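Local coordinates for GTPase-activating protein BEM3 (Saccharomyces cerevisiae S288C, PDB 6FSF), which activates the GTPase activity of Cdc42 and, less efficiently, of Rho1, and binds phosphatidylinositol 3-phosphate, its tandem PX-PH domains forming this chain, at residues L27-E32 and W159-G164; E14-I19 and K120-I125. All coordinates share one frame; numbering follows the deposited sequence.

Contact 1. Residues L27-E32 and W159-G164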
ATOM      1  N   LEU A  27       2.455   3.119   0.265  1.00 51.80           N
ATOM      2  CA  LEU A  27       3.773   3.729   0.123  1.00 58.41           C
ATOM      3  C   LEU A  27       4.125   3.974  -1.338  1.00 62.37           C
ATOM      4  O   LEU A  27       5.299   4.161  -1.670  1.00 63.78           O
ATOM      5  CB  LEU A  27       4.842   2.855   0.780  1.00 55.73           C
ATOM      6  CG  LEU A  27       4.649   2.548   2.263  1.00 57.87           C
ATOM      7  CD1 LEU A  27       5.765   1.642   2.752  1.00 57.22           C
ATOM      8  CD2 LEU A  27       4.598   3.833   3.070  1.00 55.45           C
ATOM      9  N   TYR A  28       3.127   3.980  -2.217  1.00 65.21           N
ATOM     10  CA  TYR A  28       3.361   4.136  -3.645  1.00 58.30           C
ATOM     11  C   TYR A  28       3.670   5.589  -3.986  1.00 66.68           C
ATOM     12  O   TYR A  28       3.020   6.513  -3.493  1.00 69.76           O
ATOM     13  CB  TYR A  28       2.140   3.660  -4.432  1.00 54.92           C
ATOM     14  CG  TYR A  28       2.282   3.757  -5.935  1.00 61.50           C
ATOM     15  CD1 TYR A  28       1.721   4.816  -6.639  1.00 63.57           C
ATOM     16  CD2 TYR A  28       2.967   2.783  -6.651  1.00 64.09           C
ATOM     17  CE1 TYR A  28       1.844   4.907  -8.013  1.00 70.50           C
ATOM     18  CE2 TYR A  28       3.097   2.864  -8.026  1.00 71.83           C
ATOM     19  CZ  TYR A  28       2.534   3.927  -8.702  1.00 69.46           C
ATOM     20  OH  TYR A  28       2.663   4.010 -10.071  1.00 76.27           O
ATOM     21  N   ARG A  29       4.670   5.784  -4.838  1.00 68.82           N
ATOM     22  CA  ARG A  29       5.044   7.103  -5.335  1.00 76.95           C
ATOM     23  C   ARG A  29       4.348   7.338  -6.672  1.00 74.65           C
ATOM     24  O   ARG A  29       4.584   6.601  -7.638  1.00 74.13           O
ATOM     25  CB  ARG A  29       6.560   7.227  -5.486  1.00 78.88           C
ATOM     26  CG  ARG A  29       7.328   7.118  -4.176  1.00 83.51           C
ATOM     27  CD  ARG A  29       8.332   8.255  -4.039  1.00 91.17           C
ATOM     28  NE  ARG A  29       9.311   8.009  -2.982  1.00 84.69           N
ATOM     29  CZ  ARG A  29       9.291   8.586  -1.785  1.00 85.46           C
ATOM     30  NH1 ARG A  29       8.339   9.457  -1.478  1.00 80.99           N
ATOM     31  NH2 ARG A  29      10.229   8.294  -0.893  1.00 90.84           N
ATOM     32  N   ASP A  30       3.498   8.362  -6.725  1.00 87.45           N
ATOM     33  CA  ASP A  30       2.656   8.617  -7.886  1.00102.66           C
ATOM     34  C   ASP A  30       3.400   9.507  -8.887  1.00115.32           C
ATOM     35  O   ASP A  30       4.631   9.582  -8.877  1.00117.42           O
ATOM     36  CB  ASP A  30       1.319   9.219  -7.435  1.00106.41           C
ATOM     37  CG  ASP A  30       1.489  10.459  -6.565  1.00107.41           C
ATOM     38  OD1 ASP A  30       2.611  11.003  -6.497  1.00110.12           O
ATOM     39  OD2 ASP A  30       0.490  10.893  -5.952  1.00103.50           O
ATOM     40  N   ASN A  31       2.653  10.192  -9.761  1.00124.35           N
ATOM     41  CA  ASN A  31       3.267  11.021 -10.794  1.00129.95           C
ATOM     42  C   ASN A  31       4.045  12.188 -10.193  1.00136.11           C
ATOM     43  O   ASN A  31       5.079  12.593 -10.739  1.00139.95           O
ATOM     44  CB  ASN A  31       2.186  11.526 -11.754  1.00131.17           C
ATOM     45  CG  ASN A  31       2.758  12.109 -13.039  1.00140.61           C
ATOM     46  OD1 ASN A  31       3.963  12.069 -13.280  1.00145.72           O
ATOM     47  ND2 ASN A  31       1.878  12.645 -13.880  1.00143.42           N
ATOM     48  N   GLU A  32       3.573  12.734  -9.072  1.00135.58           N
ATOM     49  CA  GLU A  32       4.247  13.825  -8.379  1.00133.54           C
ATOM     50  C   GLU A  32       5.208  13.338  -7.298  1.00123.86           C
ATOM     51  O   GLU A  32       5.698  14.155  -6.510  1.00118.89           O
ATOM     52  CB  GLU A  32       3.216  14.779  -7.769  1.00139.35           C
ATOM     53  CG  GLU A  32       2.469  15.639  -8.786  1.00144.80           C
ATOM     54  CD  GLU A  32       3.057  17.033  -8.924  1.00149.61           C
ATOM     55  OE1 GLU A  32       4.298  17.170  -8.882  1.00151.56           O
ATOM     56  OE2 GLU A  32       2.273  17.996  -9.065  1.00149.99           O
ATOM     57  N   TRP A 159      12.329   5.522  10.494  1.00 73.91           N
ATOM     58  CA  TRP A 159      12.070   4.727   9.303  1.00 69.78           C
ATOM     59  C   TRP A 159      11.978   5.627   8.077  1.00 71.98           C
ATOM     60  O   TRP A 159      11.571   6.788   8.161  1.00 73.98           O
ATOM     61  CB  TRP A 159      10.778   3.916   9.451  1.00 54.23           C
ATOM     62  CG  TRP A 159      10.798   2.963  10.608  1.00 57.79           C
ATOM     63  CD1 TRP A 159      10.344   3.198  11.873  1.00 53.81           C
ATOM     64  CD2 TRP A 159      11.305   1.623  10.607  1.00 60.81           C
ATOM     65  NE1 TRP A 159      10.535   2.088  12.660  1.00 60.62           N
ATOM     66  CE2 TRP A 159      11.124   1.107  11.906  1.00 58.60           C
ATOM     67  CE3 TRP A 159      11.893   0.808   9.633  1.00 63.17           C
ATOM     68  CZ2 TRP A 159      11.509  -0.186  12.257  1.00 61.71           C
ATOM     69  CZ3 TRP A 159      12.275  -0.477   9.984  1.00 61.74           C
ATOM     70  CH2 TRP A 159      12.082  -0.960  11.285  1.00 60.90           C
ATOM     71  N   ARG A 160      12.367   5.071   6.930  1.00 69.48           N
ATOM     72  CA  ARG A 160      12.343   5.787   5.662  1.00 73.81           C
ATOM     73  C   ARG A 160      11.906   4.833   4.557  1.00 73.25           C
ATOM     74  O   ARG A 160      12.265   3.653   4.566  1.00 69.23           O
ATOM     75  CB  ARG A 160      13.714   6.390   5.332  1.00 81.34           C
ATOM     76  CG  ARG A 160      14.867   5.396   5.452  1.00102.74           C
ATOM     77  CD  ARG A 160      16.205   6.028   5.093  1.00117.54           C
ATOM     78  NE  ARG A 160      16.575   7.113   5.994  1.00122.79           N
ATOM     79  CZ  ARG A 160      17.626   7.905   5.808  1.00126.32           C
ATOM     80  NH1 ARG A 160      17.897   8.872   6.676  1.00126.49           N
ATOM     81  NH2 ARG A 160      18.405   7.733   4.750  1.00129.07           N
ATOM     82  N   VAL A 161      11.132   5.353   3.609  1.00 66.74           N
ATOM     83  CA  VAL A 161      10.619   4.554   2.501  1.00 64.13           C
ATOM     84  C   VAL A 161      11.739   4.301   1.502  1.00 63.93           C
ATOM     85  O   VAL A 161      12.434   5.232   1.078  1.00 59.65           O
ATOM     86  CB  VAL A 161       9.426   5.257   1.831  1.00 64.90           C
ATOM     87  CG1 VAL A 161       8.894   4.422   0.678  1.00 67.74           C
ATOM     88  CG2 VAL A 161       8.334   5.536   2.855  1.00 64.01           C
ATOM     89  N   ARG A 162      11.914   3.038   1.120  1.00 60.84           N
ATOM     90  CA  ARG A 162      12.886   2.646   0.113  1.00 65.93           C
ATOM     91  C   ARG A 162      12.220   1.725  -0.895  1.00 72.98           C
ATOM     92  O   ARG A 162      11.258   1.023  -0.576  1.00 79.14           O
ATOM     93  CB  ARG A 162      14.096   1.934   0.736  1.00 69.10           C
ATOM     94  CG  ARG A 162      15.033   2.847   1.501  1.00 77.24           C
ATOM     95  CD  ARG A 162      15.757   3.791   0.558  1.00 81.80           C
ATOM     96  NE  ARG A 162      15.516   5.189   0.895  1.00 84.13           N
ATOM     97  CZ  ARG A 162      16.300   5.908   1.689  1.00 86.80           C
ATOM     98  NH1 ARG A 162      17.379   5.360   2.231  1.00 88.18           N
ATOM     99  NH2 ARG A 162      16.005   7.176   1.944  1.00 88.35           N
ATOM    100  N   TYR A 163      12.735   1.735  -2.118  1.00 66.31           N
ATOM    101  CA  TYR A 163      12.317   0.794  -3.149  1.00 69.96           C
ATOM    102  C   TYR A 163      13.459  -0.183  -3.388  1.00 70.91           C
ATOM    103  O   TYR A 163      14.558   0.227  -3.774  1.00 75.18           O
ATOM    104  CB  TYR A 163      11.931   1.514  -4.440  1.00 85.58           C
ATOM    105  CG  TYR A 163      11.547   0.568  -5.550  1.00 98.90           C
ATOM    106  CD1 TYR A 163      12.201   0.600  -6.771  1.00110.10           C
ATOM    107  CD2 TYR A 163      10.539  -0.372  -5.367  1.00105.96           C
ATOM    108  CE1 TYR A 163      11.855  -0.267  -7.788  1.00117.81           C
ATOM    109  CE2 TYR A 163      10.188  -1.247  -6.378  1.00111.51           C
ATOM    110  CZ  TYR A 163      10.849  -1.190  -7.586  1.00118.68           C
ATOM    111  OH  TYR A 163      10.508  -2.056  -8.602  1.00121.51           O
ATOM    112  N   GLY A 164      13.201  -1.463  -3.148  1.00 68.46           N
ATOM    113  CA  GLY A 164      14.226  -2.492  -3.228  1.00 79.13           C
ATOM    114  C   GLY A 164      14.167  -3.252  -4.539  1.00 91.16           C
ATOM    115  O   GLY A 164      13.090  -3.611  -5.018  1.00 93.54           O
TER
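Just past Arg29, which reaches over to Val161, Asp30 OD1 accepts two backbone N-H groups. One comes from Asp34; the other is a weak bond from Glu32 N, 3.2 Å from Asp30 OD1 and bent to 123°. Together they are consistent with a braced turn between strands 19-29 and 35-43, and Tyr28 pairs through its backbone with Ser36 beside it. This hairpin end of the PX sheet is one of the parts that meet the PH domain.

Within residues 159-164 Val161 makes the contact, its side chain directed at the hairpin from strand 160-167. The nearest apolar approach is Leu27 CD2 to Val161 CG2, 4.1 Å, two methyl groups meeting where the side chains slant past one another. Val161 CG2 stands anti to its own carbonyl carbon while CG1 is anti to the backbone N (chi1 180°), an arrangement that gives CG2 to the leucine. Arg29 meets Val161 from the opposite direction, its chain bent at the CB-CG bond (chi2 -131°), bringing NH2 to 4.2 Å from Val161 CB. The guanidinium lies oblique to the valine, and Arg29 NH2 is 4.3 Å from Val161 O, too far for a hydrogen bond. That carbonyl instead takes a weak bond from Arg162 NE, 3.1 Å from Val161 O. Arg162 points away from the hairpin and forms a salt bridge with Glu181, which probably tempers any repulsion felt by Arg29 NH2, 6.4 Å from Arg162 NE.

Leu35 and Leu146 also pack on Val161, and Leu146 touches Leu27 as well, widening the apolar patch. The two domains therefore meet here through methyl packing and one arginine whose NH2 reaches the valine, a small seam whose direct contacts follow shape, while the polar bonds described here stay within each domain.

Contact 2. Residues E14-I19 and K120-I125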
ATOM      1  N   GLU A  14     -23.965   0.936 -11.696  1.00 93.25           N
ATOM      2  CA  GLU A  14     -24.825  -0.231 -11.541  1.00107.71           C
ATOM      3  C   GLU A  14     -24.050  -1.542 -11.554  1.00 96.96           C
ATOM      4  O   GLU A  14     -24.630  -2.586 -11.234  1.00 90.62           O
ATOM      5  CB  GLU A  14     -25.886  -0.260 -12.646  1.00125.30           C
ATOM      6  CG  GLU A  14     -26.827   0.937 -12.659  1.00134.48           C
ATOM      7  CD  GLU A  14     -26.241   2.141 -13.372  1.00136.91           C
ATOM      8  OE1 GLU A  14     -25.338   1.955 -14.215  1.00138.58           O
ATOM      9  OE2 GLU A  14     -26.680   3.275 -13.085  1.00135.36           O
ATOM     10  N   ASP A  15     -22.767  -1.517 -11.915  1.00 84.51           N
ATOM     11  CA  ASP A  15     -21.948  -2.719 -12.004  1.00 77.35           C
ATOM     12  C   ASP A  15     -20.886  -2.792 -10.915  1.00 69.95           C
ATOM     13  O   ASP A  15     -19.942  -3.580 -11.039  1.00 63.63           O
ATOM     14  CB  ASP A  15     -21.284  -2.805 -13.381  1.00 80.50           C
ATOM     15  CG  ASP A  15     -22.288  -2.948 -14.506  1.00 86.23           C
ATOM     16  OD1 ASP A  15     -23.379  -3.505 -14.264  1.00 91.48           O
ATOM     17  OD2 ASP A  15     -21.984  -2.507 -15.634  1.00 85.97           O
ATOM     18  N   PHE A  16     -21.011  -1.992  -9.853  1.00 64.17           N
ATOM     19  CA  PHE A  16     -20.043  -2.044  -8.762  1.00 67.35           C
ATOM     20  C   PHE A  16     -20.016  -3.403  -8.076  1.00 68.50           C
ATOM     21  O   PHE A  16     -19.010  -3.748  -7.445  1.00 75.64           O
ATOM     22  CB  PHE A  16     -20.343  -0.960  -7.730  1.00 54.16           C
ATOM     23  CG  PHE A  16     -19.927   0.416  -8.154  1.00 61.14           C
ATOM     24  CD1 PHE A  16     -19.068   0.600  -9.224  1.00 65.85           C
ATOM     25  CD2 PHE A  16     -20.389   1.530  -7.471  1.00 68.42           C
ATOM     26  CE1 PHE A  16     -18.683   1.869  -9.611  1.00 65.88           C
ATOM     27  CE2 PHE A  16     -20.008   2.800  -7.853  1.00 69.21           C
ATOM     28  CZ  PHE A  16     -19.154   2.971  -8.922  1.00 64.48           C
ATOM     29  N   GLY A  17     -21.096  -4.178  -8.178  1.00 71.71           N
ATOM     30  CA  GLY A  17     -21.137  -5.473  -7.525  1.00 72.76           C
ATOM     31  C   GLY A  17     -20.304  -6.539  -8.204  1.00 74.59           C
ATOM     32  O   GLY A  17     -20.061  -7.592  -7.606  1.00 75.97           O
ATOM     33  N   THR A  18     -19.855  -6.290  -9.432  1.00 67.31           N
ATOM     34  CA  THR A  18     -19.101  -7.274 -10.198  1.00 67.63           C
ATOM     35  C   THR A  18     -17.592  -7.118 -10.054  1.00 66.93           C
ATOM     36  O   THR A  18     -16.844  -7.780 -10.782  1.00 64.30           O
ATOM     37  CB  THR A  18     -19.475  -7.192 -11.680  1.00 70.70           C
ATOM     38  OG1 THR A  18     -18.899  -6.011 -12.257  1.00 64.02           O
ATOM     39  CG2 THR A  18     -20.986  -7.143 -11.847  1.00 71.03           C
ATOM     40  N   ILE A  19     -17.124  -6.263  -9.147  1.00 66.85           N
ATOM     41  CA  ILE A  19     -15.696  -6.019  -8.998  1.00 67.62           C
ATOM     42  C   ILE A  19     -15.276  -6.297  -7.561  1.00 65.55           C
ATOM     43  O   ILE A  19     -16.060  -6.143  -6.617  1.00 67.97           O
ATOM     44  CB  ILE A  19     -15.297  -4.579  -9.398  1.00 65.76           C
ATOM     45  CG1 ILE A  19     -15.973  -3.546  -8.486  1.00 71.87           C
ATOM     46  CG2 ILE A  19     -15.626  -4.313 -10.860  1.00 64.28           C
ATOM     47  CD1 ILE A  19     -15.424  -2.138  -8.645  1.00 82.98           C
ATOM     48  N   LYS A 120     -19.906   9.990  -8.884  1.00 73.92           N
ATOM     49  CA  LYS A 120     -18.701  10.518  -8.251  1.00 64.34           C
ATOM     50  C   LYS A 120     -17.729   9.398  -7.898  1.00 54.15           C
ATOM     51  O   LYS A 120     -16.515   9.535  -8.090  1.00 65.07           O
ATOM     52  CB  LYS A 120     -19.080  11.317  -7.004  1.00 67.67           C
ATOM     53  CG  LYS A 120     -17.993  12.246  -6.487  1.00 67.81           C
ATOM     54  CD  LYS A 120     -17.889  13.501  -7.340  1.00 77.85           C
ATOM     55  CE  LYS A 120     -16.866  14.473  -6.773  1.00 79.84           C
ATOM     56  NZ  LYS A 120     -16.823  15.753  -7.534  1.00 83.32           N
ATOM     57  N   ILE A 121     -18.247   8.285  -7.374  1.00 55.73           N
ATOM     58  CA  ILE A 121     -17.394   7.139  -7.065  1.00 48.26           C
ATOM     59  C   ILE A 121     -16.796   6.564  -8.342  1.00 55.54           C
ATOM     60  O   ILE A 121     -15.615   6.195  -8.382  1.00 54.46           O
ATOM     61  CB  ILE A 121     -18.193   6.075  -6.286  1.00 51.58           C
ATOM     62  CG1 ILE A 121     -18.749   6.661  -4.987  1.00 61.41           C
ATOM     63  CG2 ILE A 121     -17.329   4.859  -5.990  1.00 52.90           C
ATOM     64  CD1 ILE A 121     -19.592   5.686  -4.192  1.00 62.95           C
ATOM     65  N   ALA A 122     -17.599   6.478  -9.406  1.00 53.19           N
ATOM     66  CA  ALA A 122     -17.098   5.955 -10.673  1.00 57.69           C
ATOM     67  C   ALA A 122     -16.005   6.850 -11.241  1.00 54.50           C
ATOM     68  O   ALA A 122     -14.973   6.363 -11.715  1.00 56.96           O
ATOM     69  CB  ALA A 122     -18.247   5.808 -11.670  1.00 61.00           C
ATOM     70  N   GLN A 123     -16.217   8.168 -11.200  1.00 58.27           N
ATOM     71  CA  GLN A 123     -15.180   9.099 -11.634  1.00 62.47           C
ATOM     72  C   GLN A 123     -13.931   8.966 -10.775  1.00 61.14           C
ATOM     73  O   GLN A 123     -12.809   9.149 -11.261  1.00 60.81           O
ATOM     74  CB  GLN A 123     -15.704  10.532 -11.580  1.00 71.34           C
ATOM     75  CG  GLN A 123     -16.853  10.824 -12.527  1.00 84.73           C
ATOM     76  CD  GLN A 123     -17.452  12.198 -12.298  1.00 98.12           C
ATOM     77  OE1 GLN A 123     -17.216  12.830 -11.265  1.00103.59           O
ATOM     78  NE2 GLN A 123     -18.231  12.668 -13.263  1.00104.48           N
ATOM     79  N   PHE A 124     -14.108   8.649  -9.492  1.00 56.16           N
ATOM     80  CA  PHE A 124     -12.971   8.501  -8.589  1.00 56.60           C
ATOM     81  C   PHE A 124     -12.016   7.416  -9.079  1.00 54.47           C
ATOM     82  O   PHE A 124     -10.813   7.655  -9.229  1.00 51.68           O
ATOM     83  CB  PHE A 124     -13.479   8.192  -7.179  1.00 48.64           C
ATOM     84  CG  PHE A 124     -12.410   8.155  -6.128  1.00 54.07           C
ATOM     85  CD1 PHE A 124     -11.900   9.330  -5.598  1.00 53.79           C
ATOM     86  CD2 PHE A 124     -11.933   6.947  -5.651  1.00 54.32           C
ATOM     87  CE1 PHE A 124     -10.922   9.300  -4.623  1.00 49.60           C
ATOM     88  CE2 PHE A 124     -10.954   6.909  -4.673  1.00 64.07           C
ATOM     89  CZ  PHE A 124     -10.450   8.087  -4.159  1.00 59.16           C
ATOM     90  N   ILE A 125     -12.542   6.217  -9.358  1.00 48.46           N
ATOM     91  CA  ILE A 125     -11.695   5.100  -9.775  1.00 59.35           C
ATOM     92  C   ILE A 125     -11.316   5.146 -11.247  1.00 61.34           C
ATOM     93  O   ILE A 125     -10.518   4.313 -11.695  1.00 60.46           O
ATOM     94  CB  ILE A 125     -12.373   3.747  -9.484  1.00 58.75           C
ATOM     95  CG1 ILE A 125     -13.586   3.542 -10.394  1.00 59.84           C
ATOM     96  CG2 ILE A 125     -12.796   3.666  -8.026  1.00 53.83           C
ATOM     97  CD1 ILE A 125     -14.268   2.200 -10.214  1.00 54.90           C
TER
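The 3-10 turn that delivers Phe16 to Ile121 and Ala122 is tied at Asp15, whose carbonyl O accepts from both Thr18 N and Thr18 OG1. Thr18 OG1 sits 2.9 Å from Asp15 O, in the carbonyl plane, so the threonine doubles the backbone bond and closes the turn around the phenylalanine.

Phe16 itself is buried and aims at helix 115-125. With CG anti to the carbonyl carbon (chi1 -76°), the ring extends from the turn and meets the helix with its far end. Phe16 CE2 lies 3.9 Å from Ile121 CG2, approached obliquely. At the tip, Phe16 CZ comes to 3.9 Å from Ala122 N, which lies at the ring edge near its plane, and to 4.1 Å from Ala122 CB. One helical turn on from Ile121, Ile125 CD1 stands 4.5 Å from Phe16 CE1, again oblique. Phe108 adds an edge-to-face ring contact, and Val11 also touches the phenylalanine. Replacing the ring by an alanine would probably leave Ile121, Ala122 and Ile125 without their shared partner and open a gap beside Phe108.

Gly17 passes its carbonyl O to Arg44 NH2, and Ile19 turns its side chain back toward the helix, packing on Phe108 and Met50 as strand 19-29 begins.

The small side chain of Ala122 probably lets the ring come this close to the helix backbone. Contact across this part of the PX domain is thus wholly nonpolar between side chains: an aromatic wedge held by van der Waals packing, while the hydrogen bonds lie within the turn, within the helix, or to neighbours such as Arg44, not between Phe16 and the helix.

Overall arrangement
Strand 19-29 ties the two contacts together: Glu14-Ile19 runs into its beginning, and Leu27-Glu32 carries its end into the hairpin. Contact 2 lies within the PX domain, where every touching residue is buried and an aromatic ring packs on a helix. Contact 1 is partly buried and joins different domains, PX hairpin to PH strand, mixing aliphatic methyls with a partly exposed arginine. The centre of contact 1 lies about 10 Å from the centre of the chain. The centre of contact 2 lies about 20 Å from the centre of the chain, yet contact 1 is the less enclosed, as suits a seam between domains. The centres of contacts 1 and 2 are about 27 Å apart, and the two do not touch.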